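Local coordinates for protein membrane-bound lytic murein transglycosylase (Agrobacterium tumefaciens, PDB 2PNW) that probably cleaves the glycan strands of peptidoglycan as a lytic transglycosylase of the MltA family, with muropeptides ending in 1,6-anhydromuramic acid as the expected products, at residues Asp10-Phe14 and Arg15-Gly19; Asp246-Asp249 and Gly250-His254; Ala55-Val58 and Ser59-Leu63; Gly225-Pro229 and Lys230-Met234; Val279-Ala283 and Gly284-Ala288. One frame throughout, in Å; residues are numbered along the deposited sequence. Where two conformers were deposited one is given.

Interaction 1. Residues Asp10-Phe14 and Arg15-Gly19; sequences DEVSF and RDLPG
Arg-15 meets Ser-13 through its backbone, donating its N-H to Ser-13 OG (N to OG 3.1 Å). The hydroxyl oxygen is within range because chi1 of Ser-13, 153°, turns it away from its own backbone nitrogen and forward along the chain; it also lies against CB of Arg-15, whose long chain then bends off in another direction. Asp-16 comes next and grips Ser-13 twice. Its backbone N bonds to Ser-13 O at 2.8 Å, while its carboxylate reaches back so that OD2 accepts from Ser-13 N at 3.0 Å. This second bond is nearly straight (169°) and uses the anti side of the carboxylate. OD2 also rests on CB of Val-12. Leu-17 supplies the apolar part: CD1 touches CG2 of Val-12 at 3.6 Å, the two side chains crossing at about a right angle, and CD2 lies 3.8 Å from CD1 of Phe-14, whose side chain runs alongside. Leu-17 N bonds to Phe-14 O, and one water donates to both Phe-14 O and Leu-17 O. Tyr-359 packs on Val-12 and Leu-17, so the apolar side faces strand 353-363. Serine and aspartate three residues apart thus pin the start of a short 3-10 turn, in which Ser-13 OG and Arg-15 N close an ST turn just after strand 8-11.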
loop_
_atom_site.group_PDB
_atom_site.type_symbol
_atom_site.label_atom_id
_atom_site.label_comp_id
_atom_site.label_asym_id
_atom_site.label_seq_id
_atom_site.Cartn_x
_atom_site.Cartn_y
_atom_site.Cartn_z
ATOM N N ASP A 10 5.190 9.433 -22.471
ATOM C CA ASP A 10 5.147 10.443 -23.507
ATOM C C ASP A 10 4.578 11.745 -22.985
ATOM O O ASP A 10 3.527 11.761 -22.354
ATOM C CB ASP A 10 4.298 9.932 -24.665
ATOM C CG ASP A 10 4.833 8.636 -25.239
ATOM O OD1 ASP A 10 5.888 8.678 -25.913
ATOM O OD2 ASP A 10 4.214 7.575 -24.990
ATOM N N GLU A 11 5.274 12.839 -23.276
ATOM C CA GLU A 11 4.850 14.153 -22.811
ATOM C C GLU A 11 3.451 14.511 -23.313
ATOM O O GLU A 11 3.118 14.260 -24.474
ATOM C CB GLU A 11 5.856 15.217 -23.242
ATOM C CG GLU A 11 5.523 16.607 -22.735
ATOM C CD GLU A 11 6.601 17.631 -23.017
ATOM O OE1 GLU A 11 7.596 17.309 -23.696
ATOM O OE2 GLU A 11 6.453 18.776 -22.548
ATOM N N VAL A 12 2.640 15.078 -22.422
ATOM C CA VAL A 12 1.362 15.679 -22.782
ATOM C C VAL A 12 1.349 17.086 -22.192
ATOM O O VAL A 12 2.320 17.504 -21.543
ATOM C CB VAL A 12 0.142 14.879 -22.260
ATOM C CG1 VAL A 12 0.037 13.510 -22.927
ATOM C CG2 VAL A 12 0.169 14.740 -20.714
ATOM N N SER A 13 0.261 17.809 -22.441
ATOM C CA SER A 13 0.003 19.107 -21.862
ATOM C C SER A 13 -1.004 18.936 -20.731
ATOM O O SER A 13 -1.735 17.940 -20.707
ATOM C CB SER A 13 -0.585 20.026 -22.944
ATOM O OG SER A 13 -1.412 21.027 -22.364
ATOM N N PHE A 14 -1.064 19.899 -19.807
ATOM C CA PHE A 14 -2.046 19.822 -18.714
ATOM C C PHE A 14 -3.494 19.848 -19.237
ATOM O O PHE A 14 -4.391 19.291 -18.608
ATOM C CB PHE A 14 -1.795 20.885 -17.630
ATOM C CG PHE A 14 -0.692 20.508 -16.657
ATOM C CD1 PHE A 14 -0.967 19.721 -15.536
ATOM C CD2 PHE A 14 0.609 20.948 -16.863
ATOM C CE1 PHE A 14 0.052 19.373 -14.629
ATOM C CE2 PHE A 14 1.638 20.606 -15.965
ATOM C CZ PHE A 14 1.347 19.808 -14.847
ATOM N N ARG A 15 -3.691 20.457 -20.414
ATOM C CA ARG A 15 -4.961 20.375 -21.163
ATOM C C ARG A 15 -5.368 18.954 -21.552
ATOM O O ARG A 15 -6.534 18.704 -21.816
ATOM C CB ARG A 15 -4.898 21.211 -22.446
ATOM C CG ARG A 15 -5.294 22.657 -22.271
ATOM C CD ARG A 15 -4.111 23.523 -21.907
ATOM N NE ARG A 15 -4.122 24.776 -22.664
ATOM C CZ ARG A 15 -3.179 25.715 -22.583
ATOM N NH1 ARG A 15 -2.134 25.556 -21.770
ATOM N NH2 ARG A 15 -3.283 26.822 -23.313
ATOM N N ASP A 16 -4.410 18.035 -21.606
ATOM C CA ASP A 16 -4.696 16.654 -21.971
ATOM C C ASP A 16 -5.136 15.781 -20.787
ATOM O O ASP A 16 -5.515 14.623 -20.974
ATOM C CB ASP A 16 -3.480 16.031 -22.662
ATOM C CG ASP A 16 -3.158 16.695 -24.001
ATOM O OD1 ASP A 16 -4.099 16.887 -24.811
ATOM O OD2 ASP A 16 -1.965 17.017 -24.248
ATOM N N LEU A 17 -5.058 16.321 -19.574
ATOM C CA LEU A 17 -5.413 15.558 -18.377
ATOM C C LEU A 17 -6.882 15.781 -18.095
ATOM O O LEU A 17 -7.261 16.850 -17.626
ATOM C CB LEU A 17 -4.552 15.986 -17.173
ATOM C CG LEU A 17 -3.175 15.361 -16.888
ATOM C CD1 LEU A 17 -2.328 15.218 -18.123
ATOM C CD2 LEU A 17 -2.441 16.209 -15.829
ATOM N N PRO A 18 -7.725 14.778 -18.403
ATOM C CA PRO A 18 -9.168 14.978 -18.270
ATOM C C PRO A 18 -9.563 15.268 -16.828
ATOM O O PRO A 18 -9.194 14.516 -15.913
ATOM C CB PRO A 18 -9.754 13.648 -18.746
ATOM C CG PRO A 18 -8.675 13.037 -19.598
ATOM C CD PRO A 18 -7.409 13.422 -18.889
ATOM N N GLY A 19 -10.267 16.378 -16.638
ATOM C CA GLY A 19 -10.718 16.800 -15.329
ATOM C C GLY A 19 -9.679 17.534 -14.492
ATOM O O GLY A 19 -9.971 17.900 -13.370
HETATM O O HOH W 1 -7.253 19.217 -18.828
#

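Interaction 2. Residues Asp246-Asp249 and Gly250-His254; sequences DEVD and GVLWH
Asp-249 lays its CB over the six-membered ring of Trp-253, a CH-pi contact with CB 3.6 Å from the ring centroid and only 5° off the normal. Its carboxylate follows the indole side by side, the two planes stacked and 20° apart. On the same face Asp-249 O stands 2.9 Å above the indole plane near the rim, and it also accepts the N-H of Trp-253 (N to O 2.9 Å), so one residue both bonds and roofs the tryptophan. The polar ends are held elsewhere: Asp-249 OD1 by a salt bridge to Lys-180, Trp-253 NE1 by Asp-163. One residue earlier in the same helix, Leu-252 N bonds to Val-248 O at 2.9 Å, almost straight, and CD1 of Leu-252 touches CG1 of Val-248 at 3.7 Å. A water joins Asp-246 O to Gly-250 N. Helix 248-252 is wedged among its neighbours, Val-248 and Leu-252 packing on helix 180-189, Val-251 on helices 217-223 and 234-243, and Trp-253 on helix 159-163.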
loop_
_atom_site.group_PDB
_atom_site.type_symbol
_atom_site.label_atom_id
_atom_site.label_comp_id
_atom_site.label_asym_id
_atom_site.label_seq_id
_atom_site.Cartn_x
_atom_site.Cartn_y
_atom_site.Cartn_z
ATOM N N ASP A 246 -15.176 -24.146 7.731
ATOM C CA ASP A 246 -14.282 -25.297 7.766
ATOM C C ASP A 246 -13.182 -25.262 6.679
ATOM O O ASP A 246 -12.188 -25.984 6.785
ATOM C CB ASP A 246 -15.049 -26.627 7.658
ATOM C CG ASP A 246 -15.954 -26.900 8.856
ATOM O OD1 ASP A 246 -15.909 -26.152 9.868
ATOM O OD2 ASP A 246 -16.716 -27.890 8.773
ATOM N N GLU A 247 -13.363 -24.450 5.647
ATOM C CA GLU A 247 -12.416 -24.356 4.536
ATOM C C GLU A 247 -11.492 -23.110 4.626
ATOM O O GLU A 247 -10.610 -22.891 3.775
ATOM C CB GLU A 247 -13.205 -24.365 3.211
ATOM C CG GLU A 247 -13.918 -25.728 2.929
ATOM C CD GLU A 247 -15.162 -26.011 3.816
ATOM O OE1 GLU A 247 -15.950 -25.082 4.076
ATOM O OE2 GLU A 247 -15.375 -27.179 4.240
ATOM N N VAL A 248 -11.756 -22.263 5.610
ATOM C CA VAL A 248 -11.078 -20.969 5.707
ATOM C C VAL A 248 -9.567 -21.141 5.844
ATOM O O VAL A 248 -8.832 -20.529 5.076
ATOM C CB VAL A 248 -11.681 -20.095 6.830
ATOM C CG1 VAL A 248 -10.738 -18.907 7.159
ATOM C CG2 VAL A 248 -13.034 -19.608 6.387
ATOM N N ASP A 249 -9.105 -21.970 6.783
ATOM C CA ASP A 249 -7.645 -22.111 6.991
ATOM C C ASP A 249 -6.919 -22.525 5.727
ATOM O O ASP A 249 -5.864 -21.977 5.411
ATOM C CB ASP A 249 -7.292 -23.082 8.138
ATOM C CG ASP A 249 -7.685 -22.560 9.493
ATOM O OD1 ASP A 249 -7.930 -21.340 9.641
ATOM O OD2 ASP A 249 -7.743 -23.380 10.438
ATOM N N GLY A 250 -7.460 -23.503 4.993
ATOM C CA GLY A 250 -6.787 -23.981 3.771
ATOM C C GLY A 250 -6.585 -22.881 2.751
ATOM O O GLY A 250 -5.550 -22.816 2.077
ATOM N N VAL A 251 -7.586 -22.005 2.645
ATOM C CA VAL A 251 -7.552 -20.904 1.714
ATOM C C VAL A 251 -6.582 -19.816 2.217
ATOM O O VAL A 251 -5.758 -19.346 1.465
ATOM C CB VAL A 251 -8.968 -20.327 1.490
ATOM C CG1 VAL A 251 -8.915 -19.008 0.681
ATOM C CG2 VAL A 251 -9.869 -21.382 0.760
ATOM N N LEU A 252 -6.723 -19.389 3.470
ATOM C CA LEU A 252 -5.816 -18.328 3.976
ATOM C C LEU A 252 -4.365 -18.784 3.901
ATOM O O LEU A 252 -3.471 -18.001 3.576
ATOM C CB LEU A 252 -6.151 -17.984 5.426
ATOM C CG LEU A 252 -7.582 -17.450 5.617
ATOM C CD1 LEU A 252 -7.714 -16.822 7.026
ATOM C CD2 LEU A 252 -7.983 -16.451 4.490
ATOM N N TRP A 253 -4.128 -20.058 4.194
ATOM C CA TRP A 253 -2.746 -20.572 4.274
ATOM C C TRP A 253 -2.062 -20.753 2.909
ATOM O O TRP A 253 -0.831 -20.943 2.832
ATOM C CB TRP A 253 -2.729 -21.870 5.096
ATOM C CG TRP A 253 -3.026 -21.675 6.571
ATOM C CD1 TRP A 253 -2.948 -20.509 7.284
ATOM C CD2 TRP A 253 -3.400 -22.689 7.510
ATOM N NE1 TRP A 253 -3.282 -20.725 8.593
ATOM C CE2 TRP A 253 -3.540 -22.064 8.766
ATOM C CE3 TRP A 253 -3.630 -24.080 7.414
ATOM C CZ2 TRP A 253 -3.902 -22.771 9.921
ATOM C CZ3 TRP A 253 -3.979 -24.782 8.560
ATOM C CH2 TRP A 253 -4.115 -24.128 9.803
ATOM N N HIS A 254 -2.855 -20.662 1.830
ATOM C CA HIS A 254 -2.333 -20.547 0.453
ATOM C C HIS A 254 -1.453 -19.308 0.356
ATOM O O HIS A 254 -0.500 -19.274 -0.413
ATOM C CB HIS A 254 -3.499 -20.418 -0.534
ATOM C CG HIS A 254 -3.087 -20.120 -1.942
ATOM N ND1 HIS A 254 -2.403 -21.028 -2.720
ATOM C CD2 HIS A 254 -3.343 -19.056 -2.736
ATOM C CE1 HIS A 254 -2.222 -20.519 -3.929
ATOM N NE2 HIS A 254 -2.777 -19.314 -3.961
HETATM O O HOH W 2 -9.342 -25.392 6.212
#

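Interaction 3. Residues Ala55-Val58 and Ser59-Leu63; sequences AELV and SLLEL
Regular alpha-helical bonds join Leu-61 N to Leu-57 O (3.0 Å) and Glu-62 N to Val-58 O (2.9 Å), whereas two residues before Leu-61, Ser-59 N divides itself between Ala-55 O and Glu-56 O, both bonds weak. The Ser-59 side chain helps. With chi1 at 70°, OG sits between its own backbone N and carbonyl carbon, and the hydroxyl folds back to donate to Glu-56 O, OG to O 2.6 Å, lying in the carbonyl plane on a lone pair. The apolar pairs are spaced four apart. Leu-57 has CG anti to its nitrogen, which swings the branch forward along the helix, and CD1 of Leu-61 meets that CG at 3.9 Å, the two chains crossing obliquely. CG, CD and OE1 of Glu-62 pass over the Val-58 CG1 methyl, CD at 3.8 Å, while OE2 goes on to a salt bridge with Arg-40; Glu-56 OE2 forms another with Arg-369. Leu-61 packs against helix 28-39 and Leu-60 against helix 72-82, which makes helix 54-66 one member of a small helical group. The chemistry is that of an amphipathic helix: Leu-57 and Leu-61 pack together, Leu-60 and Leu-61 pack on neighbouring helices, the glutamates tie its flanks to arginines, and the serine hydroxyl gives Glu-56 O a short second bond where its backbone N-H partner is weak.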
loop_
_atom_site.group_PDB
_atom_site.type_symbol
_atom_site.label_atom_id
_atom_site.label_comp_id
_atom_site.label_asym_id
_atom_site.label_seq_id
_atom_site.Cartn_x
_atom_site.Cartn_y
_atom_site.Cartn_z
ATOM N N ALA A 55 16.648 13.014 -5.056
ATOM C CA ALA A 55 17.173 14.383 -5.174
ATOM C C ALA A 55 16.405 15.240 -6.183
ATOM O O ALA A 55 16.196 16.432 -5.947
ATOM C CB ALA A 55 18.663 14.379 -5.524
ATOM N N GLU A 56 15.999 14.656 -7.301
ATOM C CA GLU A 56 15.188 15.382 -8.305
ATOM C C GLU A 56 13.814 15.742 -7.726
ATOM O O GLU A 56 13.324 16.857 -7.892
ATOM C CB GLU A 56 15.057 14.569 -9.598
ATOM C CG GLU A 56 16.363 14.622 -10.432
ATOM C CD GLU A 56 16.416 13.663 -11.614
ATOM O OE1 GLU A 56 15.819 12.555 -11.592
ATOM O OE2 GLU A 56 17.079 14.038 -12.600
ATOM N N LEU A 57 13.209 14.791 -7.029
ATOM C CA LEU A 57 11.946 15.049 -6.320
ATOM C C LEU A 57 12.085 16.192 -5.313
ATOM O O LEU A 57 11.210 17.048 -5.213
ATOM C CB LEU A 57 11.465 13.791 -5.602
ATOM C CG LEU A 57 10.262 13.937 -4.628
ATOM C CD1 LEU A 57 8.971 14.321 -5.350
ATOM C CD2 LEU A 57 10.070 12.683 -3.784
ATOM N N VAL A 58 13.178 16.197 -4.557
ATOM C CA VAL A 58 13.428 17.254 -3.561
ATOM C C VAL A 58 13.387 18.643 -4.205
ATOM O O VAL A 58 12.884 19.584 -3.616
ATOM C CB VAL A 58 14.748 17.002 -2.785
ATOM C CG1 VAL A 58 15.242 18.277 -2.068
ATOM C CG2 VAL A 58 14.527 15.879 -1.766
ATOM N N SER A 59 13.847 18.766 -5.444
ATOM C CA SER A 59 13.806 20.075 -6.080
ATOM C C SER A 59 12.368 20.585 -6.200
ATOM O O SER A 59 12.126 21.763 -5.919
ATOM C CB SER A 59 14.558 20.105 -7.427
ATOM O OG SER A 59 13.864 19.348 -8.400
ATOM N N LEU A 60 11.419 19.701 -6.544
ATOM C CA LEU A 60 9.983 20.056 -6.574
ATOM C C LEU A 60 9.428 20.356 -5.180
ATOM O O LEU A 60 8.701 21.340 -4.986
ATOM C CB LEU A 60 9.156 18.951 -7.246
ATOM C CG LEU A 60 7.632 19.146 -7.411
ATOM C CD1 LEU A 60 7.314 20.340 -8.326
ATOM C CD2 LEU A 60 7.036 17.899 -7.981
ATOM N N LEU A 61 9.791 19.518 -4.205
ATOM C CA LEU A 61 9.306 19.677 -2.843
ATOM C C LEU A 61 9.744 21.008 -2.248
ATOM O O LEU A 61 8.984 21.648 -1.521
ATOM C CB LEU A 61 9.803 18.526 -1.952
ATOM C CG LEU A 61 9.389 17.118 -2.406
ATOM C CD1 LEU A 61 9.986 16.112 -1.414
ATOM C CD2 LEU A 61 7.877 16.988 -2.483
ATOM N N GLU A 62 10.971 21.421 -2.569
ATOM C CA GLU A 62 11.496 22.690 -2.069
ATOM C C GLU A 62 10.806 23.896 -2.687
ATOM O O GLU A 62 10.592 24.909 -2.007
ATOM C CB GLU A 62 13.021 22.731 -2.190
ATOM C CG GLU A 62 13.666 21.768 -1.176
ATOM C CD GLU A 62 15.178 21.924 -1.061
ATOM O OE1 GLU A 62 15.843 22.035 -2.101
ATOM O OE2 GLU A 62 15.693 21.933 0.076
ATOM N N LEU A 63 10.428 23.789 -3.957
ATOM C CA LEU A 63 9.602 24.825 -4.578
ATOM C C LEU A 63 8.248 24.956 -3.888
ATOM O O LEU A 63 7.756 26.078 -3.672
ATOM C CB LEU A 63 9.393 24.526 -6.058
ATOM C CG LEU A 63 10.622 24.803 -6.929
ATOM C CD1 LEU A 63 10.390 24.210 -8.301
ATOM C CD2 LEU A 63 10.934 26.295 -7.003
#

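Interaction 4. Residues Gly225-Pro229 and Lys230-Met234; sequences GELDP and KTISM
Asp-228 bends over the turn that follows it, and its CB lies 3.4 Å from OG1 of Thr-231. Beyond CB the carboxylate carbon stands anti to the backbone nitrogen (chi1 -176°), a torsion that carries the group forward over Lys-230 instead of back toward Leu-227. At the tip OD1 accepts the N-H of Lys-230, OD1 to N 2.9 Å, fairly straight at 160° but arriving from well above the carboxylate plane, and it also touches CB of that lysine. OD2 passes more loosely, 4.1 Å from OG1 of Thr-231. The backbone closes the same turn: Thr-231 N bonds to Asp-228 O at 3.0 Å, and Ile-232 N adds a weak bond to that oxygen. Beneath, CD1 of Leu-227 meets CD1 of Ile-232 at 3.9 Å, the chains crossing at about a right angle, and both lean on Ile-237 of helix 234-243. The aspartate side chain forms an Asx turn laid over a type I beta turn with Pro-229 and Lys-230 at its corners. Since Lys-230 NZ stays 6.1 Å from Asp-228 OD1, the side chain helps hold this surface loop through a main-chain N-H rather than the ammonium, the opposite charges probably adding only diffuse attraction.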
loop_
_atom_site.group_PDB
_atom_site.type_symbol
_atom_site.label_atom_id
_atom_site.label_comp_id
_atom_site.label_asym_id
_atom_site.label_seq_id
_atom_site.Cartn_x
_atom_site.Cartn_y
_atom_site.Cartn_z
ATOM N N GLY A 225 -13.268 -21.855 -9.232
ATOM C CA GLY A 225 -14.683 -21.690 -9.621
ATOM C C GLY A 225 -15.619 -21.390 -8.457
ATOM O O GLY A 225 -16.831 -21.636 -8.540
ATOM N N GLU A 226 -15.072 -20.860 -7.359
ATOM C CA GLU A 226 -15.889 -20.539 -6.165
ATOM C C GLU A 226 -16.597 -19.189 -6.253
ATOM O O GLU A 226 -17.657 -18.983 -5.635
ATOM C CB GLU A 226 -15.058 -20.579 -4.884
ATOM C CG GLU A 226 -14.268 -21.855 -4.655
ATOM C CD GLU A 226 -15.135 -23.055 -4.310
ATOM O OE1 GLU A 226 -16.371 -22.908 -4.114
ATOM O OE2 GLU A 226 -14.556 -24.148 -4.214
ATOM N N LEU A 227 -16.008 -18.260 -6.994
ATOM C CA LEU A 227 -16.573 -16.941 -7.137
ATOM C C LEU A 227 -16.662 -16.572 -8.612
ATOM O O LEU A 227 -15.914 -17.085 -9.442
ATOM C CB LEU A 227 -15.746 -15.900 -6.354
ATOM C CG LEU A 227 -15.687 -16.057 -4.818
ATOM C CD1 LEU A 227 -14.597 -15.172 -4.225
ATOM C CD2 LEU A 227 -17.018 -15.716 -4.184
ATOM N N ASP A 228 -17.590 -15.670 -8.909
ATOM C CA ASP A 228 -17.827 -15.156 -10.259
ATOM C C ASP A 228 -16.863 -14.009 -10.572
ATOM O O ASP A 228 -16.851 -13.009 -9.853
ATOM C CB ASP A 228 -19.281 -14.668 -10.311
ATOM C CG ASP A 228 -19.720 -14.177 -11.695
ATOM O OD1 ASP A 228 -18.903 -14.079 -12.642
ATOM O OD2 ASP A 228 -20.926 -13.873 -11.815
ATOM N N PRO A 229 -16.056 -14.132 -11.652
ATOM C CA PRO A 229 -15.150 -13.020 -11.978
ATOM C C PRO A 229 -15.856 -11.694 -12.263
ATOM O O PRO A 229 -15.251 -10.635 -12.104
ATOM C CB PRO A 229 -14.399 -13.513 -13.225
ATOM C CG PRO A 229 -15.215 -14.642 -13.766
ATOM C CD PRO A 229 -15.889 -15.268 -12.585
ATOM N N LYS A 230 -17.122 -11.746 -12.671
ATOM C CA LYS A 230 -17.875 -10.516 -12.944
ATOM C C LYS A 230 -18.244 -9.732 -11.683
ATOM O O LYS A 230 -18.489 -8.519 -11.745
ATOM C CB LYS A 230 -19.120 -10.817 -13.779
ATOM C CG LYS A 230 -18.801 -11.085 -15.258
ATOM C CD LYS A 230 -20.081 -11.196 -16.086
ATOM C CE LYS A 230 -19.836 -10.878 -17.556
ATOM N NZ LYS A 230 -19.303 -12.043 -18.339
ATOM N N THR A 231 -18.270 -10.408 -10.540
ATOM C CA THR A 231 -18.721 -9.758 -9.312
ATOM C C THR A 231 -17.688 -9.751 -8.199
ATOM O O THR A 231 -17.946 -9.170 -7.139
ATOM C CB THR A 231 -19.986 -10.428 -8.736
ATOM O OG1 THR A 231 -19.717 -11.811 -8.497
ATOM C CG2 THR A 231 -21.169 -10.286 -9.696
ATOM N N ILE A 232 -16.543 -10.407 -8.403
ATOM C CA ILE A 232 -15.611 -10.568 -7.279
ATOM C C ILE A 232 -15.247 -9.207 -6.689
ATOM O O ILE A 232 -15.030 -8.239 -7.429
ATOM C CB ILE A 232 -14.351 -11.426 -7.633
ATOM C CG1 ILE A 232 -13.523 -11.694 -6.372
ATOM C CG2 ILE A 232 -13.522 -10.784 -8.764
ATOM C CD1 ILE A 232 -12.557 -12.824 -6.503
ATOM N N SER A 233 -15.238 -9.138 -5.356
ATOM C CA SER A 233 -14.853 -7.941 -4.597
ATOM C C SER A 233 -14.402 -8.390 -3.217
ATOM O O SER A 233 -14.621 -9.554 -2.854
ATOM C CB SER A 233 -16.073 -7.034 -4.423
ATOM O OG SER A 233 -17.104 -7.741 -3.743
ATOM N N MET A 234 -13.801 -7.492 -2.417
ATOM C CA MET A 234 -13.501 -7.829 -1.019
ATOM C C MET A 234 -14.745 -8.405 -0.337
ATOM O O MET A 234 -14.668 -9.385 0.423
ATOM C CB MET A 234 -12.994 -6.606 -0.231
ATOM C CG MET A 234 -12.968 -6.841 1.273
ATOM S SD MET A 234 -12.252 -5.549 2.342
ATOM C CE MET A 234 -13.656 -4.704 3.019
#

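Interaction 5. Residues Val279-Ala283 and Gly284-Ala288; sequences VPLVA and GRALA
The flat peptide group of Val-282 is met at its oxygen by two N-H groups from across the turn. Arg-285 N lies 2.9 Å from Val-282 O and stands above the carbonyl plane, 36° out of it, with a good angle at the hydrogen (159°); Ala-286 N makes a second, weak bond to the same oxygen at 3.1 Å. The other flat group, the guanidinium of Arg-285, is carried away from the turn and is held at its nitrogens, NH2 by a salt bridge to Asp-23 and NH1 by a hydrogen bond to Leu-319 O. With Ala-283 and Gly-284 at its corners the chain makes a type II beta turn, the glycine taking the positive phi (78°) that the second corner calls for. The turn leads straight into strand 286-288, which belongs to the 3D domain of the double-psi beta-barrel clan and runs between strands 316-324 and 334-341. Side chains pack around the bend. CG1 of Val-282, anti to its nitrogen, touches CB of Arg-285 at 3.9 Å, and Val-282 goes on to touch Ala-31 of helix 28-39. CD2 of Leu-281 reaches CB of Ala-286 at 4.1 Å, and Phe-338 of strand 334-341 touches both residues. CB of Ala-286 also sits 3.8 Å from Val-282 N, a buried N-H for which the model offers no acceptor.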
loop_
_atom_site.group_PDB
_atom_site.type_symbol
_atom_site.label_atom_id
_atom_site.label_comp_id
_atom_site.label_asym_id
_atom_site.label_seq_id
_atom_site.Cartn_x
_atom_site.Cartn_y
_atom_site.Cartn_z
ATOM N N VAL A 279 5.706 8.218 5.434
ATOM C CA VAL A 279 4.859 9.365 5.811
ATOM C C VAL A 279 3.384 8.919 5.882
ATOM O O VAL A 279 3.021 7.875 5.304
ATOM C CB VAL A 279 5.017 10.549 4.831
ATOM C CG1 VAL A 279 6.486 11.070 4.791
ATOM C CG2 VAL A 279 4.539 10.196 3.434
ATOM N N PRO A 280 2.534 9.678 6.622
ATOM C CA PRO A 280 1.112 9.287 6.725
ATOM C C PRO A 280 0.422 9.332 5.376
ATOM O O PRO A 280 0.645 10.258 4.577
ATOM C CB PRO A 280 0.508 10.352 7.640
ATOM C CG PRO A 280 1.712 10.974 8.369
ATOM C CD PRO A 280 2.854 10.880 7.426
ATOM N N LEU A 281 -0.418 8.340 5.114
ATOM C CA LEU A 281 -1.238 8.360 3.905
ATOM C C LEU A 281 -2.359 9.380 4.025
ATOM O O LEU A 281 -2.751 9.756 5.124
ATOM C CB LEU A 281 -1.830 6.963 3.653
ATOM C CG LEU A 281 -0.784 5.855 3.466
ATOM C CD1 LEU A 281 -1.473 4.585 2.958
ATOM C CD2 LEU A 281 0.349 6.253 2.538
ATOM N N VAL A 282 -2.891 9.814 2.898
ATOM C CA VAL A 282 -3.965 10.823 2.905
ATOM C C VAL A 282 -5.130 10.195 2.151
ATOM O O VAL A 282 -4.979 9.838 0.971
ATOM C CB VAL A 282 -3.539 12.088 2.130
ATOM C CG1 VAL A 282 -4.699 13.112 2.088
ATOM C CG2 VAL A 282 -2.260 12.714 2.753
ATOM N N ALA A 283 -6.268 10.046 2.832
ATOM C CA ALA A 283 -7.443 9.428 2.224
ATOM C C ALA A 283 -7.773 10.066 0.890
ATOM O O ALA A 283 -7.889 11.299 0.800
ATOM C CB ALA A 283 -8.654 9.530 3.176
ATOM N N GLY A 284 -7.918 9.228 -0.132
ATOM C CA GLY A 284 -8.319 9.669 -1.459
ATOM C C GLY A 284 -7.202 10.315 -2.270
ATOM O O GLY A 284 -7.399 10.623 -3.434
ATOM N N ARG A 285 -6.017 10.494 -1.680
ATOM C CA ARG A 285 -4.938 11.202 -2.386
ATOM C C ARG A 285 -3.601 10.456 -2.405
ATOM O O ARG A 285 -2.652 10.933 -3.015
ATOM C CB ARG A 285 -4.728 12.603 -1.786
ATOM C CG ARG A 285 -5.910 13.567 -1.997
ATOM C CD ARG A 285 -5.893 14.114 -3.410
ATOM N NE ARG A 285 -7.167 14.766 -3.718
ATOM C CZ ARG A 285 -7.394 15.488 -4.811
ATOM N NH1 ARG A 285 -6.428 15.672 -5.709
ATOM N NH2 ARG A 285 -8.608 16.019 -5.003
ATOM N N ALA A 286 -3.511 9.330 -1.699
ATOM C CA ALA A 286 -2.321 8.503 -1.709
ATOM C C ALA A 286 -2.502 7.274 -2.591
ATOM O O ALA A 286 -3.508 6.549 -2.481
ATOM C CB ALA A 286 -1.959 8.064 -0.286
ATOM N N LEU A 287 -1.503 7.011 -3.430
ATOM C CA LEU A 287 -1.554 5.887 -4.357
ATOM C C LEU A 287 -0.398 4.959 -4.046
ATOM O O LEU A 287 0.712 5.425 -3.805
ATOM C CB LEU A 287 -1.380 6.413 -5.775
ATOM C CG LEU A 287 -1.499 5.454 -6.967
ATOM C CD1 LEU A 287 -2.954 5.005 -7.178
ATOM C CD2 LEU A 287 -0.969 6.138 -8.216
ATOM N N ALA A 288 -0.649 3.650 -4.080
ATOM C CA ALA A 288 0.429 2.664 -3.962
ATOM C C ALA A 288 0.812 2.298 -5.381
ATOM O O ALA A 288 -0.064 2.213 -6.258
ATOM C CB ALA A 288 -0.010 1.437 -3.177
#

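In the fold
The five contacts fall into two groups. Interactions 2 and 4 belong to the MltA insert region, their centres about 17 Å apart and nearest atoms about 7 Å; Trp-240 and helix 217-223 touch both. Interactions 1, 3 and 5 gather in the other part of the chain. Interaction 5 comes within about 9 Å of each of the other two at the nearest atoms, and helix 28-39 joins it to interaction 3. Between the groups, centres are at most about 46 Å apart; interactions 4 and 5 come closest, about 15 Å at the nearest atoms. No ligand marks an active site; in MltA relatives the glycan is thought to bind in a groove between two domains.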